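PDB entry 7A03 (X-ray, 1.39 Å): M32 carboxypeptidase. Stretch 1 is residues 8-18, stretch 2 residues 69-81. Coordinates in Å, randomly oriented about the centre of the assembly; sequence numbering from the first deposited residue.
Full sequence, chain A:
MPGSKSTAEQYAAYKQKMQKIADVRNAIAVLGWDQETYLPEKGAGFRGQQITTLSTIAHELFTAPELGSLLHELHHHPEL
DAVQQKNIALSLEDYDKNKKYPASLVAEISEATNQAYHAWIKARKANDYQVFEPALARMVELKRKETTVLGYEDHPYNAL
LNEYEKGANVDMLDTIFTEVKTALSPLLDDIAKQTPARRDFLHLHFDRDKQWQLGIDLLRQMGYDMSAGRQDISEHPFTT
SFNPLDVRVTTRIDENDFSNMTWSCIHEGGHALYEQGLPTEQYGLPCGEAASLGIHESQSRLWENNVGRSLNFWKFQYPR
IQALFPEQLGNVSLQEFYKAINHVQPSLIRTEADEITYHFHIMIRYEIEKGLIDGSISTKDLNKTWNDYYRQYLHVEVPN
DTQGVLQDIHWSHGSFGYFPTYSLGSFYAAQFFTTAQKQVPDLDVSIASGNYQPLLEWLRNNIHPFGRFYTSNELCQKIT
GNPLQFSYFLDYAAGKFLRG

Stretch 1 8-18: AEQYAAYKQKM
Stretch 2 (69-81) SLLHELHHHPELD

Two helical segments of the M32 carboxypeptidase pack through apolar side chains, with no hydrogen bond between them and 463 Å² buried in all. Residues 9-18 form a regular helix, phi/psi near -65°/-40°, held by i to i-4 bonds such as Tyr14 N to Gln10 O (3.0 Å). The second helix enters from earlier in the chain and includes Ser69 to Leu74; type I turns Leu74-His77 and His77-Leu80 follow, the latter with a weak bond from Leu80 N to His77 O (3.5 Å). The helix axes approach to 10.0 Å at 140° between N-to-C directions, so the register descends: CA of Ala8 lies 8.4 Å from CA of Leu80, CA of Tyr11 7.0 Å from CA of Leu74, and CA of Tyr14 6.8 Å from CA of Leu70.

Leu70 (chi1 t, chi2 p) is a knob among Gln10, Ala13, Tyr14 and Lys17. Its CD2 lies 3.9 Å from Ala13 CB, 4.0 Å from Tyr14 CB and 3.8 Å from Lys17 CD, while its CD1 reaches Gln10 O at 3.7 Å; the two methyls thus spread across the hole. Leu74 (m, t) is similarly divided, CD1 lying 3.6 Å from Tyr14 CB and CD2 4.1 Å from Tyr11 CB, near the plane of the Tyr11 ring at its edge. Leu71 (m, t) starts sideways, but its end comes nearer, bringing CD2 to 3.6 Å from Tyr14 CE1.

Both tyrosines are t (chi1 -172° for Tyr11, 158° for Tyr14; chi2 86° and 77°), and their hydroxyls bond elsewhere in the structure. Tyr11 CD1 meets Leu80 CD1 (Leu80 m, t) at 4.3 Å. Gln10, chi1 p and chi2 m, packs its CG 3.4 Å from Leu74 CD2 and 3.7 Å from His77 CE1. Lys17 is m, t, t, m. Asp81 (chi1 p) caps the next helix.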

# COMPACT_ATOMS: atom_id res chain seq x y z
N ALA A 8 -15.69 -4.84 -33.98
CA ALA A 8 -15.89 -3.94 -32.85
C ALA A 8 -17.06 -4.39 -31.97
O ALA A 8 -17.15 -4.02 -30.79
CB ALA A 8 -16.10 -2.51 -33.32
N GLU A 9 -17.97 -5.17 -32.55
CA GLU A 9 -19.13 -5.66 -31.82
C GLU A 9 -18.69 -6.57 -30.67
O GLU A 9 -19.20 -6.47 -29.54
CB GLU A 9 -20.03 -6.42 -32.79
CG GLU A 9 -21.46 -6.62 -32.35
CD GLU A 9 -22.36 -6.99 -33.51
OE1 GLU A 9 -23.56 -6.66 -33.47
OE2 GLU A 9 -21.86 -7.61 -34.48
N GLN A 10 -17.72 -7.44 -30.94
CA GLN A 10 -17.20 -8.35 -29.92
C GLN A 10 -16.43 -7.61 -28.83
O GLN A 10 -16.56 -7.93 -27.64
CB GLN A 10 -16.36 -9.44 -30.59
CG GLN A 10 -15.10 -8.98 -31.36
CD GLN A 10 -15.29 -7.75 -32.24
OE1 GLN A 10 -16.30 -7.63 -32.94
NE2 GLN A 10 -14.33 -6.83 -32.21
N TYR A 11 -15.61 -6.62 -29.21
CA TYR A 11 -14.94 -5.84 -28.17
C TYR A 11 -15.96 -5.08 -27.33
O TYR A 11 -15.81 -4.98 -26.10
CB TYR A 11 -13.88 -4.90 -28.75
CG TYR A 11 -13.05 -4.24 -27.68
CD1 TYR A 11 -11.93 -4.87 -27.15
CD2 TYR A 11 -13.39 -2.99 -27.18
CE1 TYR A 11 -11.18 -4.28 -26.15
CE2 TYR A 11 -12.65 -2.39 -26.18
CZ TYR A 11 -11.53 -3.03 -25.68
OH TYR A 11 -10.79 -2.45 -24.69
N ALA A 12 -17.02 -4.55 -27.96
CA ALA A 12 -18.06 -3.87 -27.20
C ALA A 12 -18.75 -4.83 -26.24
O ALA A 12 -19.13 -4.43 -25.13
CB ALA A 12 -19.06 -3.20 -28.13
N ALA A 13 -18.89 -6.10 -26.62
CA ALA A 13 -19.50 -7.05 -25.69
C ALA A 13 -18.57 -7.35 -24.51
O ALA A 13 -19.03 -7.48 -23.36
CB ALA A 13 -19.90 -8.34 -26.41
N TYR A 14 -17.26 -7.44 -24.78
CA TYR A 14 -16.29 -7.55 -23.69
C TYR A 14 -16.39 -6.37 -22.73
O TYR A 14 -16.44 -6.54 -21.50
CB TYR A 14 -14.88 -7.65 -24.28
CG TYR A 14 -13.77 -7.25 -23.35
CD1 TYR A 14 -13.35 -8.10 -22.33
CD2 TYR A 14 -13.13 -6.02 -23.49
CE1 TYR A 14 -12.31 -7.73 -21.46
CE2 TYR A 14 -12.11 -5.65 -22.64
CZ TYR A 14 -11.70 -6.51 -21.63
OH TYR A 14 -10.67 -6.10 -20.80
N LYS A 15 -16.43 -5.15 -23.27
CA LYS A 15 -16.53 -3.96 -22.43
C LYS A 15 -17.82 -3.95 -21.61
O LYS A 15 -17.81 -3.61 -20.43
CB LYS A 15 -16.39 -2.71 -23.30
CG LYS A 15 -16.23 -1.41 -22.55
CD LYS A 15 -16.09 -0.25 -23.54
CE LYS A 15 -15.96 1.08 -22.82
NZ LYS A 15 -15.99 2.21 -23.80
N GLN A 16 -18.94 -4.36 -22.22
CA GLN A 16 -20.21 -4.39 -21.50
C GLN A 16 -20.13 -5.36 -20.33
O GLN A 16 -20.54 -5.04 -19.20
CB GLN A 16 -21.33 -4.75 -22.48
CG GLN A 16 -22.72 -4.84 -21.85
CD GLN A 16 -23.00 -6.21 -21.27
OE1 GLN A 16 -22.68 -7.23 -21.88
NE2 GLN A 16 -23.62 -6.25 -20.09
N LYS A 17 -19.58 -6.55 -20.57
CA LYS A 17 -19.48 -7.53 -19.48
C LYS A 17 -18.59 -7.03 -18.36
O LYS A 17 -18.93 -7.16 -17.17
CB LYS A 17 -18.97 -8.86 -20.02
CG LYS A 17 -19.95 -9.58 -20.92
CD LYS A 17 -19.32 -10.84 -21.50
CE LYS A 17 -20.29 -11.57 -22.41
NZ LYS A 17 -21.51 -12.04 -21.70
N MET A 18 -17.43 -6.46 -18.72
CA MET A 18 -16.50 -5.99 -17.70
C MET A 18 -17.07 -4.81 -16.93
O MET A 18 -16.84 -4.66 -15.73
CB MET A 18 -15.18 -5.59 -18.35
CG MET A 18 -14.46 -6.74 -19.04
SD MET A 18 -14.19 -8.18 -17.99
CE MET A 18 -12.93 -7.54 -16.89
N SER A 69 -14.97 -17.39 -23.52
CA SER A 69 -15.02 -17.57 -24.97
C SER A 69 -14.77 -16.26 -25.70
O SER A 69 -14.02 -16.22 -26.69
CB SER A 69 -16.35 -18.20 -25.39
OG SER A 69 -16.53 -19.45 -24.75
N LEU A 70 -15.37 -15.17 -25.22
CA LEU A 70 -15.15 -13.86 -25.81
C LEU A 70 -13.69 -13.44 -25.73
O LEU A 70 -13.12 -12.92 -26.70
CB LEU A 70 -16.03 -12.85 -25.08
CG LEU A 70 -16.29 -11.47 -25.67
CD1 LEU A 70 -16.80 -11.58 -27.10
CD2 LEU A 70 -17.31 -10.79 -24.78
N LEU A 71 -13.06 -13.62 -24.57
CA LEU A 71 -11.66 -13.23 -24.43
C LEU A 71 -10.78 -14.03 -25.37
O LEU A 71 -9.86 -13.48 -26.00
CB LEU A 71 -11.21 -13.44 -22.99
CG LEU A 71 -11.81 -12.44 -22.00
CD1 LEU A 71 -11.57 -12.91 -20.58
CD2 LEU A 71 -11.21 -11.06 -22.24
N HIS A 72 -11.04 -15.33 -25.50
CA HIS A 72 -10.25 -16.16 -26.40
C HIS A 72 -10.46 -15.77 -27.86
O HIS A 72 -9.51 -15.85 -28.65
CB HIS A 72 -10.56 -17.63 -26.14
CG HIS A 72 -9.85 -18.20 -24.96
ND1 HIS A 72 -8.47 -18.31 -24.91
CD2 HIS A 72 -10.31 -18.70 -23.79
CE1 HIS A 72 -8.12 -18.84 -23.75
NE2 HIS A 72 -9.21 -19.09 -23.06
N GLU A 73 -11.66 -15.34 -28.22
CA GLU A 73 -11.90 -14.85 -29.58
C GLU A 73 -11.17 -13.54 -29.83
O GLU A 73 -10.56 -13.34 -30.88
CB GLU A 73 -13.40 -14.70 -29.82
CG GLU A 73 -13.77 -13.95 -31.08
CD GLU A 73 -15.26 -13.68 -31.17
OE1 GLU A 73 -15.96 -13.80 -30.14
OE2 GLU A 73 -15.74 -13.35 -32.28
N LEU A 74 -11.22 -12.63 -28.85
CA LEU A 74 -10.59 -11.32 -29.02
C LEU A 74 -9.07 -11.39 -28.99
O LEU A 74 -8.41 -10.49 -29.53
CB LEU A 74 -11.11 -10.37 -27.95
CG LEU A 74 -12.53 -9.89 -28.24
CD1 LEU A 74 -13.27 -9.47 -26.98
CD2 LEU A 74 -12.44 -8.74 -29.22
N HIS A 75 -8.51 -12.43 -28.37
CA HIS A 75 -7.06 -12.59 -28.37
C HIS A 75 -6.51 -12.74 -29.79
O HIS A 75 -5.34 -12.41 -30.04
CB HIS A 75 -6.65 -13.79 -27.52
CG HIS A 75 -5.32 -13.62 -26.84
ND1 HIS A 75 -4.90 -12.43 -26.30
CD2 HIS A 75 -4.32 -14.51 -26.62
CE1 HIS A 75 -3.70 -12.58 -25.77
NE2 HIS A 75 -3.32 -13.83 -25.95
N HIS A 76 -7.33 -13.21 -30.73
CA HIS A 76 -6.90 -13.41 -32.11
C HIS A 76 -7.32 -12.28 -33.04
O HIS A 76 -7.40 -12.49 -34.26
CB HIS A 76 -7.36 -14.76 -32.67
CG HIS A 76 -7.29 -15.89 -31.70
ND1 HIS A 76 -8.36 -16.72 -31.45
CD2 HIS A 76 -6.28 -16.33 -30.91
CE1 HIS A 76 -8.01 -17.63 -30.56
NE2 HIS A 76 -6.76 -17.41 -30.21
N HIS A 77 -7.60 -11.09 -32.51
CA HIS A 77 -7.99 -9.97 -33.36
C HIS A 77 -6.81 -9.03 -33.49
O HIS A 77 -6.61 -8.16 -32.62
CB HIS A 77 -9.20 -9.24 -32.77
CG HIS A 77 -10.52 -9.88 -33.09
ND1 HIS A 77 -11.52 -9.21 -33.77
CD2 HIS A 77 -11.01 -11.11 -32.82
CE1 HIS A 77 -12.56 -10.00 -33.91
NE2 HIS A 77 -12.28 -11.16 -33.34
N PRO A 78 -5.99 -9.14 -34.54
CA PRO A 78 -4.87 -8.20 -34.70
C PRO A 78 -5.33 -6.79 -35.06
O PRO A 78 -4.50 -5.87 -35.03
CB PRO A 78 -4.04 -8.83 -35.82
CG PRO A 78 -5.04 -9.57 -36.64
CD PRO A 78 -6.19 -9.97 -35.74
N GLU A 79 -6.61 -6.63 -35.39
CA GLU A 79 -7.19 -5.33 -35.73
C GLU A 79 -7.14 -4.35 -34.56
O GLU A 79 -6.98 -3.15 -34.76
CB GLU A 79 -8.65 -5.55 -36.13
CG GLU A 79 -9.30 -6.64 -35.28
CD GLU A 79 -10.82 -6.57 -35.25
OE1 GLU A 79 -11.46 -7.36 -35.97
OE2 GLU A 79 -11.37 -5.74 -34.49
N LEU A 80 -7.30 -4.85 -33.33
CA LEU A 80 -7.48 -3.98 -32.18
C LEU A 80 -6.25 -3.11 -31.93
O LEU A 80 -5.12 -3.47 -32.27
CB LEU A 80 -7.76 -4.83 -30.94
CG LEU A 80 -8.99 -5.73 -31.07
CD1 LEU A 80 -9.09 -6.63 -29.86
CD2 LEU A 80 -10.23 -4.87 -31.23
N ASP A 81 -6.49 -1.93 -31.33
CA ASP A 81 -5.40 -1.02 -31.00
C ASP A 81 -4.63 -1.53 -29.78
O ASP A 81 -4.97 -2.55 -29.17
CB ASP A 81 -5.89 0.43 -30.87
CG ASP A 81 -6.78 0.66 -29.65
OD1 ASP A 81 -6.52 0.12 -28.56
OD2 ASP A 81 -7.75 1.43 -29.79